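Local coordinates for putative sensory box/GGDEF family protein (Vibrio parahaemolyticus, PDB 3LID) that probably makes cyclic di-GMP from two GTP through a GGDEF domain, this chain being its extracellular sensor domain of the PDC (Cache-like) fold, at residues G27-N32 with S179-S184; S47-D52 with E66-S71; F220-S223 with I229-R232. All coordinates share one frame; numbering follows the deposited sequence. Where two conformers were deposited one is given.

Contact 1. Residues G27-N32 with S179-S184; sequences GREYNN and SLLNYS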
loop_
_atom_site.group_PDB
_atom_site.type_symbol
_atom_site.label_atom_id
_atom_site.label_comp_id
_atom_site.label_asym_id
_atom_site.label_seq_id
_atom_site.Cartn_x
_atom_site.Cartn_y
_atom_site.Cartn_z
ATOM N N GLY A 27 1.521 -7.806 -10.902
ATOM C CA GLY A 27 1.746 -8.587 -9.664
ATOM C C GLY A 27 3.217 -8.743 -9.392
ATOM O O GLY A 27 3.653 -8.682 -8.224
ATOM N N ARG A 28 4.012 -8.974 -10.453
ATOM C CA ARG A 28 5.458 -9.069 -10.267
ATOM C C ARG A 28 6.058 -7.745 -9.740
ATOM O O ARG A 28 6.998 -7.758 -8.933
ATOM C CB ARG A 28 6.120 -9.430 -11.624
ATOM C CG ARG A 28 5.875 -10.964 -11.917
ATOM C CD ARG A 28 6.692 -11.417 -13.158
ATOM N NE ARG A 28 6.304 -10.744 -14.370
ATOM C CZ ARG A 28 5.520 -11.264 -15.300
ATOM N NH1 ARG A 28 4.960 -12.458 -15.163
ATOM N NH2 ARG A 28 5.312 -10.547 -16.376
ATOM N N GLU A 29 5.518 -6.632 -10.197
ATOM C CA GLU A 29 6.000 -5.321 -9.689
ATOM C C GLU A 29 5.699 -5.163 -8.172
ATOM O O GLU A 29 6.604 -4.752 -7.397
ATOM C CB GLU A 29 5.406 -4.145 -10.426
ATOM C CG GLU A 29 5.857 -4.162 -11.936
ATOM C CD GLU A 29 5.836 -2.794 -12.551
ATOM O OE1 GLU A 29 4.768 -2.185 -12.588
ATOM O OE2 GLU A 29 6.902 -2.378 -13.037
ATOM N N TYR A 30 4.497 -5.549 -7.740
ATOM C CA TYR A 30 4.219 -5.530 -6.292
ATOM C C TYR A 30 5.124 -6.492 -5.553
ATOM O O TYR A 30 5.556 -6.162 -4.425
ATOM C CB TYR A 30 2.743 -5.843 -5.953
ATOM C CG TYR A 30 1.866 -4.622 -6.117
ATOM C CD1 TYR A 30 1.231 -4.362 -7.339
ATOM C CD2 TYR A 30 1.641 -3.708 -5.056
ATOM C CE1 TYR A 30 0.412 -3.201 -7.517
ATOM C CE2 TYR A 30 0.816 -2.623 -5.228
ATOM C CZ TYR A 30 0.192 -2.366 -6.431
ATOM O OH TYR A 30 -0.617 -1.219 -6.587
ATOM N N ASN A 31 5.371 -7.685 -6.101
ATOM C CA ASN A 31 6.306 -8.567 -5.396
ATOM C C ASN A 31 7.682 -7.950 -5.248
ATOM O O ASN A 31 8.344 -8.107 -4.178
ATOM C CB ASN A 31 6.493 -9.872 -6.176
ATOM C CG ASN A 31 5.223 -10.747 -6.245
ATOM O OD1 ASN A 31 4.314 -10.722 -5.398
ATOM N ND2 ASN A 31 5.151 -11.505 -7.316
ATOM N N ASN A 32 8.130 -7.250 -6.277
ATOM C CA ASN A 32 9.424 -6.567 -6.179
ATOM C C ASN A 32 9.404 -5.440 -5.144
ATOM O O ASN A 32 10.335 -5.224 -4.342
ATOM C CB ASN A 32 9.885 -6.030 -7.541
ATOM C CG ASN A 32 10.553 -7.150 -8.355
ATOM O OD1 ASN A 32 10.589 -8.282 -7.876
ATOM N ND2 ASN A 32 10.975 -6.868 -9.591
ATOM N N SER A 179 -0.485 4.972 -7.602
ATOM C CA SER A 179 -0.164 5.955 -8.613
ATOM C C SER A 179 1.007 5.454 -9.463
ATOM O O SER A 179 1.035 5.652 -10.661
ATOM C CB SER A 179 0.214 7.298 -7.946
ATOM O OG SER A 179 0.696 8.245 -8.925
ATOM N N LEU A 180 1.933 4.737 -8.850
ATOM C CA LEU A 180 3.153 4.277 -9.542
ATOM C C LEU A 180 2.837 3.065 -10.422
ATOM O O LEU A 180 3.381 2.957 -11.542
ATOM C CB LEU A 180 4.224 3.874 -8.470
ATOM C CG LEU A 180 5.574 3.365 -8.932
ATOM C CD1 LEU A 180 6.348 4.555 -9.560
ATOM C CD2 LEU A 180 6.324 2.748 -7.752
ATOM N N LEU A 181 2.004 2.149 -9.946
ATOM C CA LEU A 181 1.976 0.809 -10.499
ATOM C C LEU A 181 0.698 0.496 -11.294
ATOM O O LEU A 181 0.688 -0.480 -12.076
ATOM C CB LEU A 181 2.162 -0.276 -9.449
ATOM C CG LEU A 181 3.499 -0.152 -8.706
ATOM C CD1 LEU A 181 3.560 -1.255 -7.657
ATOM C CD2 LEU A 181 4.581 -0.219 -9.700
ATOM N N ASN A 182 -0.381 1.183 -10.996
ATOM C CA ASN A 182 -1.702 0.613 -11.388
ATOM C C ASN A 182 -2.224 1.113 -12.746
ATOM O O ASN A 182 -3.363 0.767 -13.108
ATOM C CB ASN A 182 -2.779 0.872 -10.371
ATOM C CG ASN A 182 -2.532 0.160 -9.084
ATOM O OD1 ASN A 182 -1.586 -0.639 -8.974
ATOM N ND2 ASN A 182 -3.314 0.540 -8.037
ATOM N N TYR A 183 -1.422 1.862 -13.476
ATOM C CA TYR A 183 -1.834 2.164 -14.885
ATOM C C TYR A 183 -0.724 1.772 -15.807
ATOM O O TYR A 183 0.454 2.068 -15.543
ATOM C CB TYR A 183 -2.125 3.653 -15.007
ATOM C CG TYR A 183 -2.479 3.971 -16.430
ATOM C CD1 TYR A 183 -3.647 3.445 -16.985
ATOM C CD2 TYR A 183 -1.633 4.739 -17.204
ATOM C CE1 TYR A 183 -3.971 3.702 -18.375
ATOM C CE2 TYR A 183 -1.950 5.021 -18.575
ATOM C CZ TYR A 183 -3.115 4.477 -19.115
ATOM O OH TYR A 183 -3.416 4.692 -20.463
ATOM N N SER A 184 -1.081 1.099 -16.907
ATOM C CA SER A 184 -0.099 0.687 -17.904
ATOM C C SER A 184 -0.356 1.480 -19.177
ATOM O O SER A 184 -1.390 1.325 -19.796
ATOM C CB SER A 184 -0.285 -0.778 -18.267
ATOM O OG SER A 184 0.502 -1.100 -19.415
HETATM O O HOH W 1 2.309 -2.341 -13.095
#
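Leu181 and Tyr30 account for most of this contact, and Glu29 adds a smaller share. Leu181 sends CD1 onto one face of the Tyr30 ring. Leu181 CD1 sits 3.6 Å from the Tyr30 ring centroid, only 8° off the ring normal. This is a CH-pi contact over the middle of the ring, with Tyr30 CE1 the nearest ring carbon to Leu181 CD1 at 3.7 Å. CD1 of Leu181 is extended away from CA (chi2 178°), and this reach brings it from the end of helix 174-181 to the ring. The other branch turns to Glu29. Leu181 CD2 lies 3.5 Å from Glu29 OE1, and the two side chains pass each other at a slant.

The tyrosine hydroxyl is held by the next residue. Tyr30 OH donates to Asn182 OD1 at 2.6 Å. The C=O...donor angle is 120°, and the hydroxyl lies somewhat tilted from the carbonyl plane. Asn182 OD1 meets the ring at its edge, so Tyr30 is gripped over a face and at its hydroxyl end by consecutive residues.

A water donates to both Glu29 OE1 and Leu181 O, the latter at 2.7 Å. Leu181 O lies at the C-terminal end of the helix, and Asn182 is the first residue to leave helical geometry. Phe255 meets the Tyr30 ring edge-to-face, and Leu193 of strand 189-195 touches both Tyr30 and Asn182.

The contact joins helix 9-45 to the C-terminal end of helix 174-181 and the residue that follows it. An apolar methyl-ring contact is bordered by a buried hydroxyl-amide bond and by a water bridge. The amide oxygen satisfies the tyrosine proton and fixes where the hydroxyl end lies. The methyl over the face, with Phe255, would hinder turning of the ring.

Contact 2. Residues S47-D52 with E66-S71; sequences SQSLYD and ENMWSS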
loop_
_atom_site.group_PDB
_atom_site.type_symbol
_atom_site.label_atom_id
_atom_site.label_comp_id
_atom_site.label_asym_id
_atom_site.label_seq_id
_atom_site.Cartn_x
_atom_site.Cartn_y
_atom_site.Cartn_z
ATOM N N SER A 47 20.396 -0.101 11.968
ATOM C CA SER A 47 21.252 0.922 11.477
ATOM C C SER A 47 22.038 1.526 12.632
ATOM O O SER A 47 21.590 1.592 13.796
ATOM C CB SER A 47 20.472 2.002 10.745
ATOM O OG SER A 47 19.934 2.919 11.606
ATOM N N GLN A 48 23.230 1.902 12.287
ATOM C CA GLN A 48 24.120 2.542 13.267
ATOM C C GLN A 48 23.525 3.859 13.822
ATOM O O GLN A 48 23.627 4.149 15.038
ATOM C CB GLN A 48 25.451 2.867 12.575
ATOM C CG GLN A 48 26.526 3.391 13.555
ATOM C CD GLN A 48 26.973 2.291 14.464
ATOM O OE1 GLN A 48 27.410 1.223 14.001
ATOM N NE2 GLN A 48 26.874 2.520 15.775
ATOM N N SER A 49 22.916 4.656 12.956
ATOM C CA SER A 49 22.371 5.944 13.378
ATOM C C SER A 49 21.233 5.720 14.370
ATOM O O SER A 49 21.057 6.472 15.307
ATOM C CB SER A 49 21.948 6.816 12.172
ATOM O OG SER A 49 21.088 6.135 11.254
ATOM N N LEU A 50 20.417 4.684 14.145
ATOM C CA LEU A 50 19.334 4.474 15.099
ATOM C C LEU A 50 19.941 3.952 16.434
ATOM O O LEU A 50 19.556 4.415 17.532
ATOM C CB LEU A 50 18.299 3.464 14.561
ATOM C CG LEU A 50 17.210 2.996 15.504
ATOM C CD1 LEU A 50 16.338 4.175 15.938
ATOM C CD2 LEU A 50 16.358 1.871 14.799
ATOM N N TYR A 51 20.905 3.045 16.324
ATOM C CA TYR A 51 21.578 2.481 17.503
ATOM C C TYR A 51 22.202 3.616 18.317
ATOM O O TYR A 51 21.986 3.711 19.538
ATOM C CB TYR A 51 22.631 1.554 17.018
ATOM C CG TYR A 51 23.450 1.076 18.163
ATOM C CD1 TYR A 51 22.973 0.107 19.009
ATOM C CD2 TYR A 51 24.721 1.643 18.412
ATOM C CE1 TYR A 51 23.767 -0.344 20.094
ATOM C CE2 TYR A 51 25.513 1.213 19.477
ATOM C CZ TYR A 51 25.028 0.220 20.303
ATOM O OH TYR A 51 25.796 -0.184 21.382
ATOM N N ASP A 52 22.903 4.505 17.630
ATOM C CA ASP A 52 23.535 5.638 18.366
ATOM C C ASP A 52 22.550 6.493 19.126
ATOM O O ASP A 52 22.815 6.897 20.317
ATOM C CB ASP A 52 24.373 6.534 17.444
ATOM C CG ASP A 52 25.583 5.799 16.841
ATOM O OD1 ASP A 52 26.030 4.725 17.343
ATOM O OD2 ASP A 52 26.112 6.315 15.835
ATOM N N GLU A 66 17.404 11.785 12.122
ATOM C CA GLU A 66 16.354 12.433 11.349
ATOM C C GLU A 66 16.855 12.718 9.908
ATOM O O GLU A 66 16.140 12.486 8.931
ATOM C CB GLU A 66 15.999 13.752 11.948
ATOM C CG GLU A 66 15.081 13.574 13.223
ATOM C CD GLU A 66 14.807 14.875 13.982
ATOM O OE1 GLU A 66 15.579 15.853 13.824
ATOM O OE2 GLU A 66 13.779 14.883 14.687
ATOM N N ASN A 67 18.084 13.201 9.795
ATOM C CA ASN A 67 18.644 13.495 8.460
ATOM C C ASN A 67 18.764 12.227 7.647
ATOM O O ASN A 67 18.509 12.251 6.433
ATOM C CB ASN A 67 20.008 14.217 8.605
ATOM C CG ASN A 67 19.817 15.639 9.102
ATOM O OD1 ASN A 67 18.718 16.119 9.100
ATOM N ND2 ASN A 67 20.871 16.282 9.588
ATOM N N MET A 68 19.176 11.120 8.292
ATOM C CA MET A 68 19.293 9.868 7.592
ATOM C C MET A 68 17.914 9.394 7.113
ATOM O O MET A 68 17.730 9.020 5.904
ATOM C CB MET A 68 19.925 8.827 8.527
ATOM C CG MET A 68 20.342 7.518 7.883
ATOM S SD MET A 68 19.084 6.254 7.808
ATOM C CE MET A 68 19.030 5.562 9.536
ATOM N N TRP A 69 16.933 9.382 8.026
ATOM C CA TRP A 69 15.603 8.914 7.627
ATOM C C TRP A 69 15.000 9.821 6.543
ATOM O O TRP A 69 14.289 9.320 5.692
ATOM C CB TRP A 69 14.699 8.866 8.858
ATOM C CG TRP A 69 14.971 7.682 9.678
ATOM C CD1 TRP A 69 15.975 6.743 9.522
ATOM C CD2 TRP A 69 14.257 7.292 10.866
ATOM N NE1 TRP A 69 15.873 5.783 10.507
ATOM C CE2 TRP A 69 14.803 6.082 11.301
ATOM C CE3 TRP A 69 13.159 7.825 11.527
ATOM C CZ2 TRP A 69 14.339 5.410 12.454
ATOM C CZ3 TRP A 69 12.646 7.160 12.643
ATOM C CH2 TRP A 69 13.259 5.966 13.097
ATOM N N SER A 70 15.220 11.134 6.597
ATOM C CA SER A 70 14.713 12.014 5.583
ATOM C C SER A 70 15.357 11.613 4.247
ATOM O O SER A 70 14.639 11.644 3.209
ATOM C CB SER A 70 15.071 13.459 5.927
ATOM O OG SER A 70 14.363 13.868 7.109
ATOM N N SER A 71 16.674 11.359 4.248
ATOM C CA SER A 71 17.350 10.914 2.998
ATOM C C SER A 71 16.775 9.628 2.476
ATOM O O SER A 71 16.621 9.442 1.247
ATOM C CB SER A 71 18.870 10.767 3.252
ATOM O OG SER A 71 19.438 12.056 3.543
HETATM O O HOH W 2 17.499 3.347 11.130
#
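Leu50 and Trp69 meet on the inner side of two neighbouring helices. Leu50 CD1 comes obliquely to the indole, 4.2 Å from Trp69 CZ2. Leu50 starts out toward helix 59-76. The indole of Trp69 starts alongside and swings its far end nearer to Leu50.

A water joins the helices beside this pair. It accepts from Trp69 NE1 at 3.0 Å, lies at the edge of the ring in its plane, and is also hydrogen-bonded to Ser47 OG. The same serine oxygen accepts from Leu50 N at 3.1 Å, the capping bond of the N-cap of helix 48-55. Ser47 chi1 of 83° sets OG between its backbone N and carbonyl carbon, from where it reaches Leu50 N.

The first bond of Met68 is directed toward helix 48-55. In the conformer given, one of two deposited, the chain bends to bring CE near Ser47 and Ser49. Its very close approach to Ser49 OG is doubtful.

Trp69 continues inward onto Ile82 and Phe84 of strand 79-86 and onto Val93 and Ile95 of strand 91-98. Leu50 also touches Phe84. This is a helical hairpin of 48-55 and 59-76 packed on the antiparallel sheet of one PDC module.

Contact 3. Residues F220-S223 with I229-R232; sequences FNFS and IWPR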
loop_
_atom_site.group_PDB
_atom_site.type_symbol
_atom_site.label_atom_id
_atom_site.label_comp_id
_atom_site.label_asym_id
_atom_site.label_seq_id
_atom_site.Cartn_x
_atom_site.Cartn_y
_atom_site.Cartn_z
ATOM N N PHE A 220 -20.091 -0.024 -2.644
ATOM C CA PHE A 220 -18.977 -0.362 -3.512
ATOM C C PHE A 220 -18.174 -1.481 -2.908
ATOM O O PHE A 220 -16.986 -1.286 -2.446
ATOM C CB PHE A 220 -18.133 0.879 -3.734
ATOM C CG PHE A 220 -18.877 1.970 -4.475
ATOM C CD1 PHE A 220 -19.061 1.877 -5.861
ATOM C CD2 PHE A 220 -19.398 3.064 -3.794
ATOM C CE1 PHE A 220 -19.745 2.880 -6.570
ATOM C CE2 PHE A 220 -20.086 4.069 -4.492
ATOM C CZ PHE A 220 -20.254 3.969 -5.879
ATOM N N ASN A 221 -18.793 -2.662 -2.850
ATOM C CA ASN A 221 -18.091 -3.845 -2.447
ATOM C C ASN A 221 -18.195 -4.799 -3.652
ATOM O O ASN A 221 -19.274 -4.904 -4.288
ATOM C CB ASN A 221 -18.681 -4.475 -1.201
ATOM C CG ASN A 221 -17.857 -5.623 -0.705
ATOM O OD1 ASN A 221 -17.757 -6.682 -1.356
ATOM N ND2 ASN A 221 -17.217 -5.447 0.467
ATOM N N PHE A 222 -17.064 -5.405 -4.020
ATOM C CA PHE A 222 -17.049 -6.236 -5.206
ATOM C C PHE A 222 -18.098 -7.363 -5.085
ATOM O O PHE A 222 -18.698 -7.765 -6.092
ATOM C CB PHE A 222 -15.677 -6.875 -5.366
ATOM C CG PHE A 222 -15.451 -7.389 -6.771
ATOM C CD1 PHE A 222 -14.852 -6.629 -7.727
ATOM C CD2 PHE A 222 -15.900 -8.690 -7.085
ATOM C CE1 PHE A 222 -14.612 -7.136 -9.053
ATOM C CE2 PHE A 222 -15.689 -9.224 -8.374
ATOM C CZ PHE A 222 -15.040 -8.446 -9.354
ATOM N N SER A 223 -18.295 -7.839 -3.896
ATOM C CA SER A 223 -19.250 -8.951 -3.713
ATOM C C SER A 223 -20.703 -8.508 -3.928
ATOM O O SER A 223 -21.561 -9.337 -4.237
ATOM C CB SER A 223 -19.091 -9.612 -2.383
ATOM O OG SER A 223 -19.636 -8.789 -1.339
ATOM N N ILE A 229 -19.194 -13.126 -9.801
ATOM C CA ILE A 229 -17.754 -13.079 -10.185
ATOM C C ILE A 229 -16.858 -13.129 -8.935
ATOM O O ILE A 229 -15.779 -13.735 -8.960
ATOM C CB ILE A 229 -17.429 -11.911 -11.112
ATOM C CG1 ILE A 229 -18.292 -11.960 -12.432
ATOM C CG2 ILE A 229 -15.930 -11.840 -11.430
ATOM C CD1 ILE A 229 -18.127 -10.808 -13.237
ATOM N N TRP A 230 -17.366 -12.588 -7.843
ATOM C CA TRP A 230 -16.622 -12.631 -6.554
ATOM C C TRP A 230 -16.023 -13.960 -6.130
ATOM O O TRP A 230 -14.847 -14.028 -5.812
ATOM C CB TRP A 230 -17.425 -11.926 -5.450
ATOM C CG TRP A 230 -16.803 -11.853 -4.094
ATOM C CD1 TRP A 230 -17.337 -12.281 -2.927
ATOM C CD2 TRP A 230 -15.580 -11.125 -3.748
ATOM N NE1 TRP A 230 -16.497 -11.968 -1.872
ATOM C CE2 TRP A 230 -15.451 -11.202 -2.345
ATOM C CE3 TRP A 230 -14.600 -10.437 -4.509
ATOM C CZ2 TRP A 230 -14.346 -10.669 -1.645
ATOM C CZ3 TRP A 230 -13.508 -9.889 -3.829
ATOM C CH2 TRP A 230 -13.406 -9.993 -2.408
ATOM N N PRO A 231 -16.769 -15.089 -6.187
ATOM C CA PRO A 231 -16.148 -16.348 -5.868
ATOM C C PRO A 231 -14.914 -16.703 -6.698
ATOM O O PRO A 231 -14.015 -17.377 -6.200
ATOM C CB PRO A 231 -17.312 -17.403 -6.160
ATOM C CG PRO A 231 -18.528 -16.595 -5.895
ATOM C CD PRO A 231 -18.212 -15.249 -6.601
ATOM N N ARG A 232 -14.882 -16.301 -7.963
ATOM C CA ARG A 232 -13.758 -16.621 -8.823
ATOM C C ARG A 232 -12.570 -15.790 -8.276
ATOM O O ARG A 232 -11.440 -16.254 -8.238
ATOM C CB ARG A 232 -14.080 -16.203 -10.272
ATOM C CG ARG A 232 -15.467 -16.867 -10.866
ATOM C CD ARG A 232 -15.314 -18.377 -11.190
ATOM N NE ARG A 232 -16.631 -18.887 -11.697
ATOM C CZ ARG A 232 -17.718 -19.128 -10.942
ATOM N NH1 ARG A 232 -17.649 -18.981 -9.636
ATOM N NH2 ARG A 232 -18.895 -19.499 -11.489
#
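Asn221 OD1 accepts two bonds from Ser223, the residue whose CB packs on Trp230. Ser223 N reaches Asn221 OD1 at 2.8 Å, in the carbonyl plane and on a lone pair. Ser223 OG also donates to Asn221 OD1 at 2.8 Å, but from above that plane, 54° out of it. Asn221 is the N-cap of helix 222-225, and its ND2 is bonded to Lys197 O.

With OG committed to Asn221, the methylene of Ser223 lies over one face of the five-membered ring of Trp230. Ser223 CB is 3.5 Å from the centroid of that Trp230 ring, a CH-pi contact. It is offset toward the rim, with Trp230 CD1 nearest to Ser223 CB at 3.2 Å.

Phe222 takes the other end of the indole. Phe222 CD2 lies 3.4 Å from Trp230 CE3, and the ring planes stand at 44°. With chi1 of -179° the indole swings clear of the Trp230 backbone N and across toward 222-223. Ile229 CG2 meets Phe222 CE2 at 4.0 Å, at the ring edge.

Phe222 and Ile229 both touch Ile248, while Phe222 and Trp230 both touch Val194. The two short helices 222-225 and 230-234 thus pack together against the second sheet. The division of labour is clear: polar bonds set the start of one helix, and apolar and CH-pi contacts hold the next against it.

The modelled chain opens with helix 9-45, whose middle supplies the first half of contact 1. Helix 48-55 follows, and contact 2 closes a short helical hairpin with helix 59-76. The first sheet comes next. Helix 174-181 then brings the chain back to helix 9-45, so contact 1 closes a long loop that contains contact 2 and that whole sheet. Contact 3 comes later, in series, as a small local closure beside the second sheet. Contacts 2 and 3 lie on opposite sides of the chain's centre, with centres about 44 Å apart. Contact 1 ties the long helix to the entry of the second sheet.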